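Local coordinates for capsid polyprotein VP90 (Turkey astrovirus 2, PDB 3TS3) that forms the capsid shell of the virus, probably as an icosahedral particle, and contributes the dimeric surface spike through its projection domain, at residues Glu30-Ala42 / Leu80-Pro92. Sequence-based numbering, arbitrary orientation.
Sequences ETGVFCLAAIPAA and LDVTQTGVLFGQP
T85 holds OG1 between its backbone N and carbonyl carbon (chi1 74°), which turns the hydroxyl toward I39. OG1 donates to I39 O at 2.7 Å, coming from above the carbonyl plane. A water accepts from T85 N and lies 2.9 Å from I39 O. L88 has CG anti to its carbonyl carbon (chi1 -63°), and its CD1 lies 3.9 Å from F34 CD1, the two side chains pointing the same way. L88 CD2 meets L36 CD1 on this face. On the other face, A37 CB sits at the edge of the F89 ring, in its plane, 3.7 Å from CE1. C35 CB packs on F89 CB.

Strands 34-37 and 87-90 run antiparallel. C35 pairs with F89 and A37 with V87, each through two backbone hydrogen bonds; A37 N to V87 O is nearly straight (172°). The ladder then breaks, and A41 pairs with D81 as a single bridge, with A41 N 2.7 Å from D81 O. In the gap, A38 CB and P40 CB both touch V82 CG1. L80 straddles P40 and A42, with CD2 3.6 Å from A42 CB. D81 OD1 accepts from T83 N in an Asx turn and from T83 OG1.

This buried pairing belongs to the spike domain's antiparallel sheet. Strand 34-37 also pairs with strand 187-189, and the OH of Y186 of the second subunit is hydrogen-bonded to A38 N. Strand 98-101 flanks 87-90, and helix 102-105 packs on L36 and L88.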
# COMPACT_ATOMS: atom_id res chain seq x y z
N GLU C 30 2.50 11.23 16.99
CA GLU C 30 1.17 11.20 16.39
C GLU C 30 0.88 9.97 15.56
O GLU C 30 1.75 9.42 14.89
CB GLU C 30 0.90 12.39 15.47
CG GLU C 30 1.45 13.74 15.85
CD GLU C 30 1.60 14.62 14.61
OE1 GLU C 30 0.69 14.60 13.74
OE2 GLU C 30 2.63 15.31 14.48
N THR C 31 -0.39 9.60 15.55
CA THR C 31 -0.90 8.58 14.69
C THR C 31 -0.75 9.03 13.24
O THR C 31 -0.87 10.21 12.93
CB THR C 31 -2.40 8.37 14.97
OG1 THR C 31 -2.56 7.51 16.10
CG2 THR C 31 -3.11 7.79 13.76
N GLY C 32 -0.47 8.08 12.36
CA GLY C 32 -0.43 8.34 10.93
C GLY C 32 0.75 9.09 10.35
O GLY C 32 0.64 9.63 9.26
N VAL C 33 1.88 9.10 11.06
CA VAL C 33 3.08 9.81 10.51
C VAL C 33 3.93 8.89 9.61
O VAL C 33 4.62 9.41 8.74
CB VAL C 33 3.96 10.31 11.68
CG1 VAL C 33 5.21 10.95 11.17
CG2 VAL C 33 3.18 11.30 12.55
N PHE C 34 3.70 7.59 9.69
CA PHE C 34 4.27 6.68 8.69
C PHE C 34 3.34 5.52 8.33
O PHE C 34 2.54 5.07 9.13
CB PHE C 34 5.67 6.20 9.03
CG PHE C 34 5.76 5.43 10.32
CD1 PHE C 34 5.67 4.05 10.33
CD2 PHE C 34 6.00 6.08 11.50
CE1 PHE C 34 5.78 3.35 11.51
CE2 PHE C 34 6.11 5.38 12.68
CZ PHE C 34 6.00 4.02 12.68
N CYS C 35 3.48 5.06 7.10
CA CYS C 35 2.68 3.99 6.56
C CYS C 35 3.57 2.86 6.06
O CYS C 35 4.49 3.10 5.30
CB CYS C 35 1.85 4.54 5.40
SG CYS C 35 1.06 3.30 4.35
N LEU C 36 3.25 1.63 6.47
CA LEU C 36 3.97 0.47 5.99
C LEU C 36 3.25 -0.10 4.77
O LEU C 36 2.10 -0.50 4.86
CB LEU C 36 4.05 -0.62 7.07
CG LEU C 36 4.60 -1.98 6.62
CD1 LEU C 36 6.09 -1.89 6.30
CD2 LEU C 36 4.34 -3.04 7.68
N ALA C 37 3.95 -0.13 3.65
CA ALA C 37 3.45 -0.73 2.42
C ALA C 37 4.38 -1.89 2.07
O ALA C 37 5.58 -1.76 2.17
CB ALA C 37 3.41 0.29 1.28
N ALA C 38 3.81 -3.04 1.75
CA ALA C 38 4.63 -4.20 1.46
C ALA C 38 3.87 -5.27 0.68
O ALA C 38 2.65 -5.30 0.70
CB ALA C 38 5.18 -4.78 2.75
N ILE C 39 4.63 -6.19 0.11
CA ILE C 39 4.11 -7.51 -0.24
C ILE C 39 4.79 -8.34 0.87
O ILE C 39 5.97 -8.60 0.81
CB ILE C 39 4.60 -8.05 -1.59
CG1 ILE C 39 4.22 -7.11 -2.73
CG2 ILE C 39 4.05 -9.45 -1.81
CD1 ILE C 39 2.84 -6.69 -2.67
N PRO C 40 4.03 -8.76 1.87
CA PRO C 40 4.61 -9.58 2.94
C PRO C 40 4.92 -10.97 2.44
O PRO C 40 4.35 -11.42 1.46
CB PRO C 40 3.49 -9.64 3.99
CG PRO C 40 2.51 -8.57 3.60
CD PRO C 40 2.60 -8.50 2.10
N ALA C 41 5.82 -11.65 3.12
CA ALA C 41 6.13 -13.03 2.79
C ALA C 41 5.68 -13.92 3.93
O ALA C 41 5.79 -13.56 5.09
CB ALA C 41 7.61 -13.20 2.52
N ALA C 42 5.15 -15.08 3.57
CA ALA C 42 4.65 -16.05 4.53
C ALA C 42 5.31 -17.40 4.35
O ALA C 42 5.73 -17.75 3.26
CB ALA C 42 3.14 -16.20 4.40
N LEU C 80 3.89 -12.38 9.58
CA LEU C 80 4.38 -12.18 8.22
C LEU C 80 5.68 -11.38 8.19
O LEU C 80 5.92 -10.55 9.04
CB LEU C 80 3.32 -11.50 7.35
CG LEU C 80 1.99 -12.23 7.19
CD1 LEU C 80 1.17 -11.54 6.11
CD2 LEU C 80 2.22 -13.68 6.83
N ASP C 81 6.50 -11.65 7.19
CA ASP C 81 7.80 -11.00 7.04
C ASP C 81 7.69 -9.90 5.98
O ASP C 81 7.30 -10.18 4.86
CB ASP C 81 8.82 -12.06 6.60
CG ASP C 81 10.19 -11.48 6.30
OD1 ASP C 81 10.52 -10.40 6.79
OD2 ASP C 81 10.93 -12.16 5.57
N VAL C 82 7.98 -8.66 6.34
CA VAL C 82 7.93 -7.56 5.39
C VAL C 82 9.31 -7.03 5.04
O VAL C 82 9.45 -5.99 4.44
CB VAL C 82 7.00 -6.42 5.87
CG1 VAL C 82 5.56 -6.90 5.90
CG2 VAL C 82 7.44 -5.91 7.23
N THR C 83 10.35 -7.77 5.41
CA THR C 83 11.71 -7.30 5.21
C THR C 83 12.13 -7.05 3.77
O THR C 83 12.75 -6.04 3.47
CB THR C 83 12.71 -8.30 5.82
OG1 THR C 83 12.29 -8.66 7.14
CG2 THR C 83 14.10 -7.70 5.88
N GLN C 84 11.85 -7.98 2.87
CA GLN C 84 12.31 -7.81 1.50
C GLN C 84 11.70 -6.65 0.72
O GLN C 84 12.41 -5.89 0.08
CB GLN C 84 12.15 -9.11 0.71
CG GLN C 84 12.74 -9.03 -0.70
CD GLN C 84 12.86 -10.38 -1.36
OE1 GLN C 84 11.98 -11.21 -1.26
NE2 GLN C 84 13.96 -10.58 -2.06
N THR C 85 10.37 -6.54 0.75
CA THR C 85 9.69 -5.53 -0.07
C THR C 85 9.15 -4.31 0.67
O THR C 85 8.71 -3.36 0.05
CB THR C 85 8.55 -6.17 -0.87
OG1 THR C 85 7.45 -6.48 0.00
CG2 THR C 85 9.03 -7.45 -1.53
N GLY C 86 9.20 -4.34 1.99
CA GLY C 86 8.62 -3.28 2.78
C GLY C 86 9.22 -1.89 2.60
O GLY C 86 10.41 -1.73 2.46
N VAL C 87 8.35 -0.89 2.61
CA VAL C 87 8.77 0.50 2.54
C VAL C 87 7.89 1.32 3.47
O VAL C 87 6.80 0.89 3.81
CB VAL C 87 8.65 1.08 1.11
CG1 VAL C 87 9.55 0.32 0.14
CG2 VAL C 87 7.20 1.07 0.64
N LEU C 88 8.38 2.48 3.88
CA LEU C 88 7.54 3.39 4.65
C LEU C 88 7.25 4.64 3.83
O LEU C 88 8.16 5.26 3.32
CB LEU C 88 8.22 3.83 5.95
CG LEU C 88 8.54 2.82 7.04
CD1 LEU C 88 8.96 3.55 8.32
CD2 LEU C 88 7.36 1.89 7.32
N PHE C 89 5.96 4.97 3.73
CA PHE C 89 5.52 6.23 3.15
C PHE C 89 5.40 7.21 4.30
O PHE C 89 4.98 6.85 5.38
CB PHE C 89 4.14 6.12 2.51
CG PHE C 89 4.12 5.49 1.14
CD1 PHE C 89 4.08 4.13 1.00
CD2 PHE C 89 4.11 6.27 0.00
CE1 PHE C 89 4.04 3.55 -0.24
CE2 PHE C 89 4.08 5.70 -1.25
CZ PHE C 89 4.03 4.33 -1.37
N GLY C 90 5.76 8.45 4.04
CA GLY C 90 5.62 9.52 5.01
C GLY C 90 4.22 10.07 5.12
O GLY C 90 3.40 9.90 4.23
N GLN C 91 3.98 10.80 6.20
CA GLN C 91 2.69 11.40 6.50
C GLN C 91 2.29 12.20 5.26
O GLN C 91 3.12 12.86 4.67
CB GLN C 91 2.91 12.35 7.68
CG GLN C 91 1.67 13.05 8.21
CD GLN C 91 2.00 14.09 9.26
OE1 GLN C 91 3.10 14.63 9.29
NE2 GLN C 91 1.04 14.38 10.12
N PRO C 92 1.02 12.15 4.88
CA PRO C 92 0.61 12.70 3.59
C PRO C 92 0.95 14.18 3.40
O PRO C 92 1.34 14.55 2.31
CB PRO C 92 -0.90 12.47 3.58
CG PRO C 92 -1.07 11.21 4.35
CD PRO C 92 0.00 11.23 5.42
O HOH W 1 8.53 -8.53 2.09